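Local coordinates for protein NADH:ubiquinone oxidoreductase, Na translocating, F subunit (Porphyromonas gingivalis, PDB 2R6H) that belongs to the ferredoxin-NADP reductase-like flavoproteins, pairing an FAD-binding beta-barrel domain with a nucleotide-binding domain, and carries flavin-adenine dinucleotide, at residues Y44-I49 with E84-Y89; F23-V28 with Y131-K136; E158-G163 with N245-H250; V188-G193 with F216-A221. All blocks are in the same frame, centred on the assembly; numbering follows the deposited sequence.

Contact 1: residues Y44-I49 with E84-Y89; sequences YAQIKI and ETVRAY. With FAD (flavin-adenine dinucleotide), chain H.
Six backbone hydrogen bonds join 44-49 to 85-89 as neighbouring antiparallel strands, grouped in the hydrogen-bonded pairs Ala45-Tyr89, Ile47-Arg87 and Ile49-Thr85. The bond from Ala45 N to Tyr89 O is 2.7 Å long and nearly straight at 171°, its donor standing above the carbonyl plane, whereas both bonds of the Ile47-Arg87 pair lie in the plane of their acceptors.

Apolar contacts differ on the two faces of the sheet. On the face of Gln46, Val86 and Ala88, Val86 CG1 sits 3.5 Å from Gln46 CB; the Tyr44 ring also brings CD1 to 3.6 Å from Ala88 CB. On the other face Ile47 CG1 meets Tyr89 CD2, the two side chains crossing at about a right angle, while Ile49 and Thr85 lie side by side.

The polar work is directed at FAD. Arg87, bent at chi2 (64°) and chi3 (91°), presents NE and NH1 to one phosphate oxygen, O1P, each at 3.0 Å; its remaining nitrogen, NH2, turns back to Val86 O, which steadies the guanidinium. Ala88 O accepts a hydrogen bond from FAD O2' at 2.6 Å. Tyr89 OH lies 2.5 Å from FAD O4' and is also hydrogen-bonded to Ser128 OG, so the hydroxyl is gripped by ligand and protein together.

FAD C7M, one of the two methyls on the dimethylbenzene end of the flavin, rests over one face of the Tyr44 ring, offset toward its rim. Arg87, Ala88 and Tyr89 thus hold the phosphate and two ribityl hydroxyls in turn, and with Ser90 match the Arg-x-Tyr-Ser/Thr motif of the FAD-binding beta-barrel in ferredoxin reductase-like proteins.

Contact 2: residues F23-V28 with Y131-K136; sequences FIKEFV and YIFSLK
Lys25 lays its aliphatic chain across one face of the Phe133 ring, with CD 3.3 Å from the ring centroid and only 13° off the normal. This CH-pi contact joins strand 24-28 of the antiparallel FAD-binding barrel to the turn at the C-terminal end of helix 127-132, the helix packed against one end of the barrel. The two side chains cross obliquely, and the lysine stays extended until it bends at chi4 (-52°). Its ammonium is thereby carried past the ring to Asn19 OD1 and the carbonyls of Asn17 and Asp60, so the charged end of a buried residue is satisfied while its methylenes serve as an apolar surface.

Two residues farther along the strand, Phe27 repeats the pattern with the roles exchanged. Its CG is anti to the backbone N (chi1 -180°), and its ring receives Ile132 CG2 over the centre of one face, 3.9 Å from the centroid; the side chains cross at about a right angle. No hydrogen bond spans the segments, so contact between them rests mainly on side-chain packing. A type I turn from Ile132 to Leu135 brings the leucine round to the same phenylalanine, where Leu135 CD1 lies 3.5 Å from Phe27 CZ.

Contact 3: residues E158-G163 with N245-H250; sequences EMLYIG and NYLKDH
Tyr246, in the last turn of helix 238-247, is the first residue of 245-250 to reach the strand. Its CG is anti to the backbone N (chi1 -170°), which throws the ring toward strand 158-163, and its hydroxyl meets Glu158 tip to tip. The hydrogen bond from Tyr246 OH to Glu158 OE2 is modelled at a very short 2.3 Å, a value that carries little weight at this resolution. OE2 lies in the plane of the tyrosine ring, at its edge, while the hydroxyl approaches from above the carboxylate plane; the two planes are 71° apart. The same ring edge also touches the strand through Tyr246 CD2, 3.8 Å from Leu160 CD1.

Leu247 adds the apolar half of the contact, its CD2 meeting the same methyl, Leu160 CD1, at 3.8 Å. One methyl of Leu160 thus meets both helix residues, tip to tip.

A type I turn from Leu247 to His250, held by His250 N bonding to Leu247 O at 2.6 Å, then carries the chain back toward the strand. His250 points its ring at the glutamate, and NE2 gives a weak hydrogen bond of 3.1 Å to Glu158 OE1, with an angle at the hydrogen of 129°.

Glu158 can serve both partners because its chain is fully extended, with one carboxylate oxygen directed to each. Lys187 forms a salt bridge with OE2 and also hydrogen-bonds to Tyr246 OH, drawing the beginning of a central strand and the helix end of this Rossmann-like domain into one polar cluster. With a lysine and a histidine N-H beside it, Glu158 would be expected to remain ionised.

Contact 4: residues V188-G193 with F216-A221; sequences VSYWYG and FKFHIA
Tyr190 and Phe218 form the apolar centre, lying side by side and pointing the same way from neighbouring strands. Tyr190 CD2 comes to 3.5 Å from Phe218 CE2, the ring planes being inclined by 36° in an oblique aromatic pair. Both have CG anti to the backbone N, as does Phe216 on the same face, whose CE1 touches Tyr190 CB. At the other end Tyr192 CB rests against Phe218 CE2, continuing the row. Phe206 of helix 203-212 meets the rings of both Tyr190 and Phe218, and helix 168-181 packs on Tyr190 as well.

These strands and helix 203-212 make a beta-alpha-beta unit of the Rossmann-like NAD-binding domain, with 216-221 at the margin of its parallel sheet. Val188 to Gly193 pair in register with Phe216 to Ala221. Five backbone hydrogen bonds alternate across them, among them Tyr190 N to Lys217 O at 2.8 Å and Tyr192 N to His219 O, which runs nearly along the C=O axis.

On the reverse face His219 lies alongside Trp191. Its CB stands over the six-membered ring, 4.0 Å from the centroid, and ND1 overhangs the same face toward the rim, 3.4 Å from Trp191 CZ2; the planes make 40°. At the indole edge, Trp191 NE1 gives a weak in-plane hydrogen bond to Ser189 OG at 3.2 Å, while the exposed Lys217 lies on the same face at the border of the sheet.

From the N terminus, strand 24-30 opens contact 2, which closes only when the chain leaves helix 127-132. Contact 1 is nested inside that loop, pairing 44-49 with 84-89. The two touch where Tyr89 CE2 packs on Ile132 CD1, so both belong to one unit of barrel and helix beside FAD. The chain then enters the parallel sheet, where 158-163 opens contact 3, closed by 245-250, at the end of helix 238-247. Contact 4 is nested within it, and adjacent strands 158-164 and 188-194 join the two. The pairs of contacts are in series, on opposite sides of the chain's centre; centres of contacts 1 and 3 lie about 33 Å apart.

Contact 1: residues Y44-I49 with E84-Y89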
# COMPACT_ATOMS: atom_id res chain seq x y z
N TYR A 44 -9.46 5.44 -5.58
CA TYR A 44 -8.69 4.50 -6.38
C TYR A 44 -9.02 4.62 -7.84
O TYR A 44 -10.03 5.21 -8.22
CB TYR A 44 -8.92 3.06 -5.93
CG TYR A 44 -10.35 2.57 -6.08
CD1 TYR A 44 -10.75 1.86 -7.21
CD2 TYR A 44 -11.28 2.81 -5.10
CE1 TYR A 44 -12.05 1.40 -7.35
CE2 TYR A 44 -12.59 2.35 -5.23
CZ TYR A 44 -12.97 1.65 -6.35
OH TYR A 44 -14.27 1.21 -6.46
N ALA A 45 -8.15 4.05 -8.67
CA ALA A 45 -8.36 4.03 -10.11
C ALA A 45 -8.48 2.59 -10.60
O ALA A 45 -8.37 1.65 -9.81
CB ALA A 45 -7.21 4.74 -10.81
N GLN A 46 -8.69 2.41 -11.90
CA GLN A 46 -8.83 1.07 -12.43
C GLN A 46 -8.02 0.86 -13.68
O GLN A 46 -8.10 1.68 -14.60
CB GLN A 46 -10.27 0.78 -12.73
CG GLN A 46 -11.16 1.08 -11.60
CD GLN A 46 -12.46 0.36 -11.74
OE1 GLN A 46 -13.13 0.48 -12.77
NE2 GLN A 46 -12.82 -0.42 -10.73
N ILE A 47 -7.27 -0.23 -13.72
CA ILE A 47 -6.48 -0.58 -14.89
C ILE A 47 -7.22 -1.58 -15.74
O ILE A 47 -7.84 -2.50 -15.22
CB ILE A 47 -5.13 -1.21 -14.52
CG1 ILE A 47 -4.46 -0.44 -13.38
CG2 ILE A 47 -4.22 -1.26 -15.74
CD1 ILE A 47 -4.21 1.00 -13.71
N LYS A 48 -7.16 -1.40 -17.06
CA LYS A 48 -7.60 -2.44 -17.97
C LYS A 48 -6.46 -3.42 -18.13
O LYS A 48 -5.36 -3.05 -18.53
CB LYS A 48 -8.03 -1.88 -19.33
CG LYS A 48 -9.53 -1.56 -19.41
CD LYS A 48 -10.04 -1.43 -20.85
CE LYS A 48 -11.48 -0.90 -20.87
NZ LYS A 48 -12.01 -0.73 -22.26
N ILE A 49 -6.72 -4.66 -17.76
CA ILE A 49 -5.80 -5.74 -18.01
C ILE A 49 -6.32 -6.53 -19.22
O ILE A 49 -7.45 -7.05 -19.19
CB ILE A 49 -5.72 -6.67 -16.80
CG1 ILE A 49 -4.77 -6.11 -15.76
CG2 ILE A 49 -5.21 -8.00 -17.21
CD1 ILE A 49 -5.38 -5.07 -14.90
N GLU A 84 -10.30 -10.13 -21.05
CA GLU A 84 -10.09 -8.75 -20.62
C GLU A 84 -10.80 -8.48 -19.32
O GLU A 84 -11.90 -8.97 -19.09
CB GLU A 84 -10.55 -7.77 -21.70
CG GLU A 84 -9.51 -7.55 -22.79
CD GLU A 84 -10.12 -7.12 -24.12
OE1 GLU A 84 -10.82 -6.08 -24.15
OE2 GLU A 84 -9.88 -7.82 -25.14
N THR A 85 -10.15 -7.70 -18.45
CA THR A 85 -10.70 -7.40 -17.13
C THR A 85 -10.20 -6.07 -16.58
O THR A 85 -9.39 -5.39 -17.18
CB THR A 85 -10.39 -8.52 -16.11
OG1 THR A 85 -11.19 -8.33 -14.94
CG2 THR A 85 -8.91 -8.51 -15.74
N VAL A 86 -10.71 -5.70 -15.41
CA VAL A 86 -10.44 -4.40 -14.83
C VAL A 86 -10.07 -4.59 -13.36
O VAL A 86 -10.58 -5.48 -12.69
CB VAL A 86 -11.69 -3.48 -15.01
CG1 VAL A 86 -11.45 -2.09 -14.43
CG2 VAL A 86 -12.05 -3.36 -16.47
N ARG A 87 -9.16 -3.77 -12.84
CA ARG A 87 -8.73 -3.98 -11.46
C ARG A 87 -8.46 -2.68 -10.72
O ARG A 87 -8.05 -1.68 -11.32
CB ARG A 87 -7.50 -4.88 -11.40
CG ARG A 87 -7.33 -5.53 -10.05
CD ARG A 87 -8.48 -6.47 -9.73
NE ARG A 87 -8.22 -7.83 -10.18
CZ ARG A 87 -8.83 -8.43 -11.19
NH1 ARG A 87 -8.51 -9.68 -11.52
NH2 ARG A 87 -9.77 -7.80 -11.88
N ALA A 88 -8.69 -2.72 -9.41
CA ALA A 88 -8.60 -1.51 -8.59
C ALA A 88 -7.21 -1.27 -7.98
O ALA A 88 -6.62 -2.16 -7.36
CB ALA A 88 -9.66 -1.57 -7.49
N TYR A 89 -6.70 -0.05 -8.14
CA TYR A 89 -5.49 0.36 -7.44
C TYR A 89 -5.61 1.78 -6.87
O TYR A 89 -6.09 2.69 -7.56
CB TYR A 89 -4.23 0.16 -8.32
CG TYR A 89 -4.04 -1.30 -8.65
CD1 TYR A 89 -3.47 -2.16 -7.73
CD2 TYR A 89 -4.47 -1.82 -9.85
CE1 TYR A 89 -3.32 -3.51 -8.01
CE2 TYR A 89 -4.32 -3.16 -10.14
CZ TYR A 89 -3.75 -4.01 -9.22
OH TYR A 89 -3.61 -5.35 -9.50
PA FAD H . -6.28 -12.25 -8.84
O1A FAD H . -7.52 -11.43 -8.50
O2A FAD H . -6.35 -12.98 -10.18
O5B FAD H . -5.95 -13.31 -7.65
C5B FAD H . -5.59 -12.85 -6.35
C4B FAD H . -4.89 -13.96 -5.58
O4B FAD H . -5.75 -15.08 -5.45
C3B FAD H . -3.63 -14.44 -6.27
O3B FAD H . -2.58 -14.47 -5.33
C2B FAD H . -3.93 -15.85 -6.74
O2B FAD H . -2.79 -16.67 -6.57
C1B FAD H . -5.06 -16.27 -5.80
N9A FAD H . -5.96 -17.31 -6.36
C8A FAD H . -6.59 -17.33 -7.59
N7A FAD H . -7.33 -18.46 -7.68
C5A FAD H . -7.20 -19.17 -6.53
C6A FAD H . -7.72 -20.39 -6.08
N6A FAD H . -8.47 -21.14 -6.88
N1A FAD H . -7.39 -20.87 -4.82
C2A FAD H . -6.54 -20.14 -4.00
N3A FAD H . -6.02 -18.93 -4.44
C4A FAD H . -6.34 -18.45 -5.68
N1 FAD H . -3.91 -3.77 -4.48
C2 FAD H . -2.67 -3.17 -4.51
O2 FAD H . -1.69 -3.88 -4.65
N3 FAD H . -2.56 -1.79 -4.39
C4 FAD H . -3.69 -0.99 -4.23
O4 FAD H . -3.65 0.25 -4.12
C4X FAD H . -4.93 -1.61 -4.20
N5 FAD H . -6.05 -0.82 -4.05
C5X FAD H . -7.29 -1.44 -4.00
C6 FAD H . -8.41 -0.64 -3.83
C7 FAD H . -9.68 -1.22 -3.79
C7M FAD H . -10.87 -0.32 -3.62
C8 FAD H . -9.80 -2.60 -3.92
C8M FAD H . -11.15 -3.25 -3.87
C9 FAD H . -8.67 -3.39 -4.08
C9A FAD H . -7.41 -2.82 -4.13
N10 FAD H . -6.27 -3.60 -4.29
C10 FAD H . -5.04 -2.99 -4.32
C1' FAD H . -6.33 -5.06 -4.63
C2' FAD H . -6.25 -5.20 -6.14
O2' FAD H . -7.36 -4.56 -6.72
C3' FAD H . -6.24 -6.66 -6.59
O3' FAD H . -7.18 -7.42 -5.88
C4' FAD H . -4.84 -7.22 -6.45
O4' FAD H . -4.05 -6.57 -7.40
C5' FAD H . -4.81 -8.71 -6.74
O5' FAD H . -5.58 -8.95 -7.89
P FAD H . -4.95 -9.77 -9.12
O1P FAD H . -5.79 -9.59 -10.36
O2P FAD H . -3.52 -9.36 -9.33
O3P FAD H . -4.99 -11.29 -8.65

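Contact 2: residues F23-V28 with Y131-K136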
# COMPACT_ATOMS: atom_id res chain seq x y z
N PHE A 23 7.87 -7.37 -2.81
CA PHE A 23 6.71 -7.71 -3.58
C PHE A 23 5.81 -6.51 -3.94
O PHE A 23 4.66 -6.68 -4.37
CB PHE A 23 5.93 -8.78 -2.84
CG PHE A 23 6.70 -10.03 -2.65
CD1 PHE A 23 7.23 -10.70 -3.73
CD2 PHE A 23 6.88 -10.56 -1.38
CE1 PHE A 23 7.95 -11.88 -3.56
CE2 PHE A 23 7.59 -11.73 -1.21
CZ PHE A 23 8.12 -12.39 -2.29
N ILE A 24 6.33 -5.31 -3.76
CA ILE A 24 5.59 -4.12 -4.18
C ILE A 24 6.40 -3.25 -5.13
O ILE A 24 7.45 -2.72 -4.77
CB ILE A 24 5.13 -3.31 -2.98
CG1 ILE A 24 4.55 -4.26 -1.94
CG2 ILE A 24 4.10 -2.30 -3.42
CD1 ILE A 24 4.20 -3.61 -0.65
N LYS A 25 5.92 -3.16 -6.37
CA LYS A 25 6.48 -2.22 -7.33
C LYS A 25 5.80 -0.87 -7.18
O LYS A 25 4.60 -0.79 -6.91
CB LYS A 25 6.32 -2.74 -8.76
CG LYS A 25 7.50 -3.53 -9.22
CD LYS A 25 7.17 -4.36 -10.44
CE LYS A 25 8.39 -5.12 -10.90
NZ LYS A 25 9.55 -4.20 -11.09
N GLU A 26 6.59 0.19 -7.34
CA GLU A 26 6.03 1.52 -7.41
C GLU A 26 5.76 1.80 -8.88
O GLU A 26 6.67 2.07 -9.65
CB GLU A 26 6.98 2.55 -6.83
CG GLU A 26 6.31 3.87 -6.64
CD GLU A 26 7.31 4.98 -6.45
OE1 GLU A 26 8.47 4.81 -6.87
OE2 GLU A 26 6.92 6.02 -5.87
N PHE A 27 4.49 1.71 -9.24
CA PHE A 27 4.05 1.78 -10.63
C PHE A 27 3.56 3.19 -10.95
O PHE A 27 2.53 3.62 -10.46
CB PHE A 27 2.96 0.74 -10.85
CG PHE A 27 2.42 0.71 -12.24
CD1 PHE A 27 3.28 0.58 -13.32
CD2 PHE A 27 1.06 0.76 -12.46
CE1 PHE A 27 2.79 0.54 -14.60
CE2 PHE A 27 0.56 0.71 -13.73
CZ PHE A 27 1.43 0.60 -14.81
N VAL A 28 4.31 3.91 -11.77
CA VAL A 28 4.09 5.33 -11.99
C VAL A 28 3.71 5.63 -13.44
O VAL A 28 4.50 5.42 -14.37
CB VAL A 28 5.36 6.13 -11.60
CG1 VAL A 28 5.15 7.61 -11.83
CG2 VAL A 28 5.74 5.85 -10.15
N TYR A 131 0.39 -8.82 -14.64
CA TYR A 131 0.55 -8.06 -15.89
C TYR A 131 1.26 -6.77 -15.58
O TYR A 131 2.22 -6.42 -16.25
CB TYR A 131 -0.80 -7.78 -16.58
CG TYR A 131 -0.69 -6.88 -17.81
CD1 TYR A 131 -0.13 -7.34 -19.00
CD2 TYR A 131 -1.16 -5.57 -17.77
CE1 TYR A 131 -0.04 -6.51 -20.12
CE2 TYR A 131 -1.07 -4.74 -18.89
CZ TYR A 131 -0.51 -5.21 -20.06
OH TYR A 131 -0.43 -4.38 -21.15
N ILE A 132 0.80 -6.06 -14.56
CA ILE A 132 1.43 -4.81 -14.19
C ILE A 132 2.92 -5.01 -13.95
O ILE A 132 3.74 -4.24 -14.44
CB ILE A 132 0.78 -4.18 -12.95
CG1 ILE A 132 -0.63 -3.70 -13.31
CG2 ILE A 132 1.63 -3.03 -12.45
CD1 ILE A 132 -1.55 -3.54 -12.13
N PHE A 133 3.27 -6.06 -13.21
CA PHE A 133 4.67 -6.34 -12.95
C PHE A 133 5.51 -6.54 -14.20
O PHE A 133 6.74 -6.43 -14.15
CB PHE A 133 4.81 -7.54 -12.03
CG PHE A 133 5.06 -7.17 -10.61
CD1 PHE A 133 4.10 -6.49 -9.88
CD2 PHE A 133 6.25 -7.50 -10.00
CE1 PHE A 133 4.33 -6.14 -8.58
CE2 PHE A 133 6.49 -7.14 -8.69
CZ PHE A 133 5.52 -6.47 -7.98
N SER A 134 4.88 -6.84 -15.32
CA SER A 134 5.65 -7.05 -16.52
C SER A 134 5.88 -5.74 -17.25
O SER A 134 6.63 -5.69 -18.22
CB SER A 134 4.93 -8.02 -17.44
OG SER A 134 3.82 -7.35 -17.99
N LEU A 135 5.25 -4.67 -16.78
CA LEU A 135 5.26 -3.39 -17.50
C LEU A 135 6.54 -2.59 -17.35
O LEU A 135 7.21 -2.62 -16.31
CB LEU A 135 4.10 -2.52 -17.07
CG LEU A 135 2.73 -3.05 -17.46
CD1 LEU A 135 1.70 -2.02 -17.08
CD2 LEU A 135 2.69 -3.36 -18.95
N LYS A 136 6.87 -1.84 -18.39
CA LYS A 136 8.17 -1.22 -18.47
C LYS A 136 8.01 0.20 -18.96
O LYS A 136 7.02 0.52 -19.61
CB LYS A 136 9.03 -2.03 -19.44
CG LYS A 136 10.32 -2.57 -18.84
CD LYS A 136 10.87 -3.70 -19.70
CE LYS A 136 12.39 -3.62 -19.85
NZ LYS A 136 12.87 -4.23 -21.14

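Contact 3: residues E158-G163 with N245-H250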
# COMPACT_ATOMS: atom_id res chain seq x y z
N GLU A 158 -7.96 13.64 16.75
CA GLU A 158 -6.66 13.01 16.53
C GLU A 158 -6.80 11.94 15.46
O GLU A 158 -7.80 11.24 15.42
CB GLU A 158 -6.11 12.39 17.81
CG GLU A 158 -4.76 11.71 17.61
CD GLU A 158 -4.19 11.07 18.88
OE1 GLU A 158 -4.73 11.33 19.99
OE2 GLU A 158 -3.20 10.31 18.75
N MSE A 159 -5.79 11.81 14.61
CA MSE A 159 -5.78 10.74 13.64
C MSE A 159 -4.67 9.74 13.97
O MSE A 159 -3.56 10.12 14.33
CB MSE A 159 -5.56 11.29 12.23
CG MSE A 159 -6.25 12.61 11.96
SE MSE A 159 -6.38 13.05 10.04
CE MSE A 159 -5.88 14.95 10.12
N LEU A 160 -5.00 8.46 13.83
CA LEU A 160 -4.02 7.39 13.93
C LEU A 160 -4.10 6.51 12.69
O LEU A 160 -5.11 5.84 12.48
CB LEU A 160 -4.28 6.55 15.18
CG LEU A 160 -3.10 5.73 15.73
CD1 LEU A 160 -3.34 5.39 17.20
CD2 LEU A 160 -2.88 4.48 14.90
N TYR A 161 -3.05 6.53 11.87
CA TYR A 161 -2.99 5.73 10.65
C TYR A 161 -2.30 4.40 10.90
O TYR A 161 -1.25 4.34 11.54
CB TYR A 161 -2.26 6.49 9.55
CG TYR A 161 -3.11 7.53 8.87
CD1 TYR A 161 -3.25 8.80 9.40
CD2 TYR A 161 -3.80 7.22 7.70
CE1 TYR A 161 -4.05 9.74 8.78
CE2 TYR A 161 -4.59 8.16 7.07
CZ TYR A 161 -4.71 9.41 7.61
OH TYR A 161 -5.51 10.33 6.97
N ILE A 162 -2.89 3.32 10.40
CA ILE A 162 -2.33 1.99 10.58
C ILE A 162 -2.17 1.35 9.21
O ILE A 162 -3.16 0.93 8.61
CB ILE A 162 -3.28 1.07 11.37
CG1 ILE A 162 -3.69 1.70 12.70
CG2 ILE A 162 -2.64 -0.29 11.60
CD1 ILE A 162 -4.59 0.82 13.52
N GLY A 163 -0.95 1.24 8.70
CA GLY A 163 -0.79 0.64 7.40
C GLY A 163 -0.05 -0.68 7.43
O GLY A 163 0.75 -0.92 8.33
N ASN A 245 2.46 0.70 23.23
CA ASN A 245 3.27 1.90 23.40
C ASN A 245 2.42 3.15 23.56
O ASN A 245 2.65 3.96 24.45
CB ASN A 245 4.23 2.06 22.22
CG ASN A 245 5.22 0.92 22.11
OD1 ASN A 245 6.23 0.88 22.82
ND2 ASN A 245 4.95 -0.02 21.21
N TYR A 246 1.43 3.30 22.68
CA TYR A 246 0.70 4.56 22.56
C TYR A 246 -0.66 4.48 23.24
O TYR A 246 -0.96 5.26 24.15
CB TYR A 246 0.53 4.94 21.09
CG TYR A 246 -0.00 6.33 20.87
CD1 TYR A 246 0.63 7.44 21.43
CD2 TYR A 246 -1.14 6.55 20.11
CE1 TYR A 246 0.14 8.72 21.24
CE2 TYR A 246 -1.64 7.83 19.91
CZ TYR A 246 -0.99 8.90 20.47
OH TYR A 246 -1.48 10.17 20.28
N LEU A 247 -1.48 3.53 22.80
CA LEU A 247 -2.89 3.50 23.18
C LEU A 247 -3.05 3.18 24.66
O LEU A 247 -3.69 3.93 25.40
CB LEU A 247 -3.65 2.47 22.33
CG LEU A 247 -3.96 2.88 20.89
CD1 LEU A 247 -5.14 2.08 20.35
CD2 LEU A 247 -4.22 4.37 20.80
N LYS A 248 -2.47 2.07 25.09
CA LYS A 248 -2.58 1.63 26.48
C LYS A 248 -2.55 2.82 27.43
O LYS A 248 -3.42 2.96 28.30
CB LYS A 248 -1.46 0.66 26.82
CG LYS A 248 -1.62 -0.02 28.18
CD LYS A 248 -0.51 -1.02 28.43
CE LYS A 248 -0.32 -1.28 29.92
NZ LYS A 248 -0.63 -2.69 30.28
N ASP A 249 -1.55 3.68 27.27
CA ASP A 249 -1.37 4.82 28.17
C ASP A 249 -2.12 6.09 27.74
O ASP A 249 -1.93 7.15 28.34
CB ASP A 249 0.12 5.13 28.34
CG ASP A 249 0.88 4.00 29.03
OD1 ASP A 249 0.24 3.20 29.75
OD2 ASP A 249 2.12 3.92 28.87
N HIS A 250 -2.95 6.00 26.72
CA HIS A 250 -3.62 7.19 26.18
C HIS A 250 -4.86 7.51 26.98
O HIS A 250 -5.57 6.61 27.42
CB HIS A 250 -3.98 6.97 24.71
CG HIS A 250 -4.41 8.22 24.00
ND1 HIS A 250 -5.74 8.59 23.89
CD2 HIS A 250 -3.70 9.16 23.33
CE1 HIS A 250 -5.82 9.71 23.20
NE2 HIS A 250 -4.60 10.08 22.85

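Contact 4: residues V188-G193 with F216-A221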
# COMPACT_ATOMS: atom_id res chain seq x y z
N VAL A 188 -1.41 13.75 14.24
CA VAL A 188 -1.48 12.65 13.29
C VAL A 188 -0.31 11.70 13.46
O VAL A 188 0.83 12.10 13.31
CB VAL A 188 -1.45 13.17 11.81
CG1 VAL A 188 -1.53 12.01 10.85
CG2 VAL A 188 -2.58 14.16 11.54
N SER A 189 -0.59 10.44 13.78
CA SER A 189 0.46 9.44 13.78
C SER A 189 0.19 8.40 12.69
O SER A 189 -0.97 8.08 12.39
CB SER A 189 0.58 8.77 15.15
OG SER A 189 -0.61 8.08 15.51
N TYR A 190 1.25 7.87 12.10
CA TYR A 190 1.14 6.79 11.13
C TYR A 190 2.00 5.62 11.59
O TYR A 190 3.20 5.77 11.75
CB TYR A 190 1.61 7.28 9.77
CG TYR A 190 1.53 6.26 8.67
CD1 TYR A 190 0.62 5.24 8.70
CD2 TYR A 190 2.36 6.36 7.56
CE1 TYR A 190 0.54 4.31 7.68
CE2 TYR A 190 2.28 5.45 6.52
CZ TYR A 190 1.37 4.43 6.58
OH TYR A 190 1.30 3.51 5.55
N TRP A 191 1.37 4.48 11.85
CA TRP A 191 2.09 3.29 12.28
C TRP A 191 2.06 2.26 11.16
O TRP A 191 1.03 1.65 10.92
CB TRP A 191 1.41 2.69 13.51
CG TRP A 191 1.38 3.61 14.68
CD1 TRP A 191 0.62 4.73 14.83
CD2 TRP A 191 2.15 3.50 15.88
NE1 TRP A 191 0.87 5.33 16.04
CE2 TRP A 191 1.81 4.59 16.70
CE3 TRP A 191 3.09 2.58 16.34
CZ2 TRP A 191 2.37 4.78 17.95
CZ3 TRP A 191 3.65 2.77 17.57
CH2 TRP A 191 3.29 3.86 18.37
N TYR A 192 3.18 2.07 10.48
CA TYR A 192 3.23 1.11 9.37
C TYR A 192 3.98 -0.16 9.75
O TYR A 192 5.09 -0.11 10.25
CB TYR A 192 3.90 1.75 8.16
CG TYR A 192 4.02 0.84 6.95
CD1 TYR A 192 2.97 0.71 6.05
CD2 TYR A 192 5.18 0.11 6.71
CE1 TYR A 192 3.07 -0.12 4.94
CE2 TYR A 192 5.29 -0.71 5.61
CZ TYR A 192 4.23 -0.82 4.73
OH TYR A 192 4.35 -1.65 3.65
N GLY A 193 3.37 -1.31 9.50
CA GLY A 193 4.02 -2.57 9.81
C GLY A 193 4.59 -3.29 8.61
O GLY A 193 3.91 -3.52 7.61
N PHE A 216 2.97 15.50 13.76
CA PHE A 216 2.98 14.24 13.03
C PHE A 216 4.10 13.32 13.49
O PHE A 216 5.24 13.74 13.62
CB PHE A 216 3.10 14.50 11.53
CG PHE A 216 3.41 13.28 10.73
CD1 PHE A 216 2.41 12.38 10.40
CD2 PHE A 216 4.70 13.03 10.31
CE1 PHE A 216 2.69 11.26 9.67
CE2 PHE A 216 4.98 11.90 9.57
CZ PHE A 216 3.97 11.02 9.26
N LYS A 217 3.76 12.06 13.73
CA LYS A 217 4.77 11.05 14.06
C LYS A 217 4.60 9.82 13.19
O LYS A 217 3.48 9.42 12.85
CB LYS A 217 4.69 10.66 15.54
CG LYS A 217 4.95 11.81 16.48
CD LYS A 217 6.42 11.99 16.74
CE LYS A 217 6.64 13.06 17.82
NZ LYS A 217 7.78 12.77 18.76
N PHE A 218 5.72 9.21 12.84
CA PHE A 218 5.73 8.03 12.01
C PHE A 218 6.53 6.95 12.70
O PHE A 218 7.67 7.18 13.09
CB PHE A 218 6.36 8.38 10.67
CG PHE A 218 6.53 7.20 9.75
CD1 PHE A 218 7.77 6.87 9.24
CD2 PHE A 218 5.43 6.44 9.38
CE1 PHE A 218 7.94 5.81 8.39
CE2 PHE A 218 5.59 5.35 8.52
CZ PHE A 218 6.85 5.04 8.02
N HIS A 219 5.93 5.79 12.87
CA HIS A 219 6.63 4.68 13.49
C HIS A 219 6.58 3.45 12.61
O HIS A 219 5.53 3.10 12.08
CB HIS A 219 5.99 4.31 14.83
CG HIS A 219 6.07 5.40 15.85
ND1 HIS A 219 4.97 6.10 16.29
CD2 HIS A 219 7.14 5.90 16.53
CE1 HIS A 219 5.35 6.99 17.19
NE2 HIS A 219 6.65 6.89 17.35
N ILE A 220 7.72 2.79 12.46
CA ILE A 220 7.79 1.51 11.77
C ILE A 220 7.85 0.37 12.78
O ILE A 220 8.49 0.50 13.81
CB ILE A 220 9.04 1.46 10.91
CG1 ILE A 220 8.87 2.35 9.70
CG2 ILE A 220 9.35 0.04 10.50
CD1 ILE A 220 10.17 2.87 9.19
N ALA A 221 7.17 -0.74 12.51
CA ALA A 221 7.24 -1.91 13.38
C ALA A 221 7.48 -3.14 12.54
O ALA A 221 6.73 -3.43 11.60
CB ALA A 221 5.98 -2.06 14.21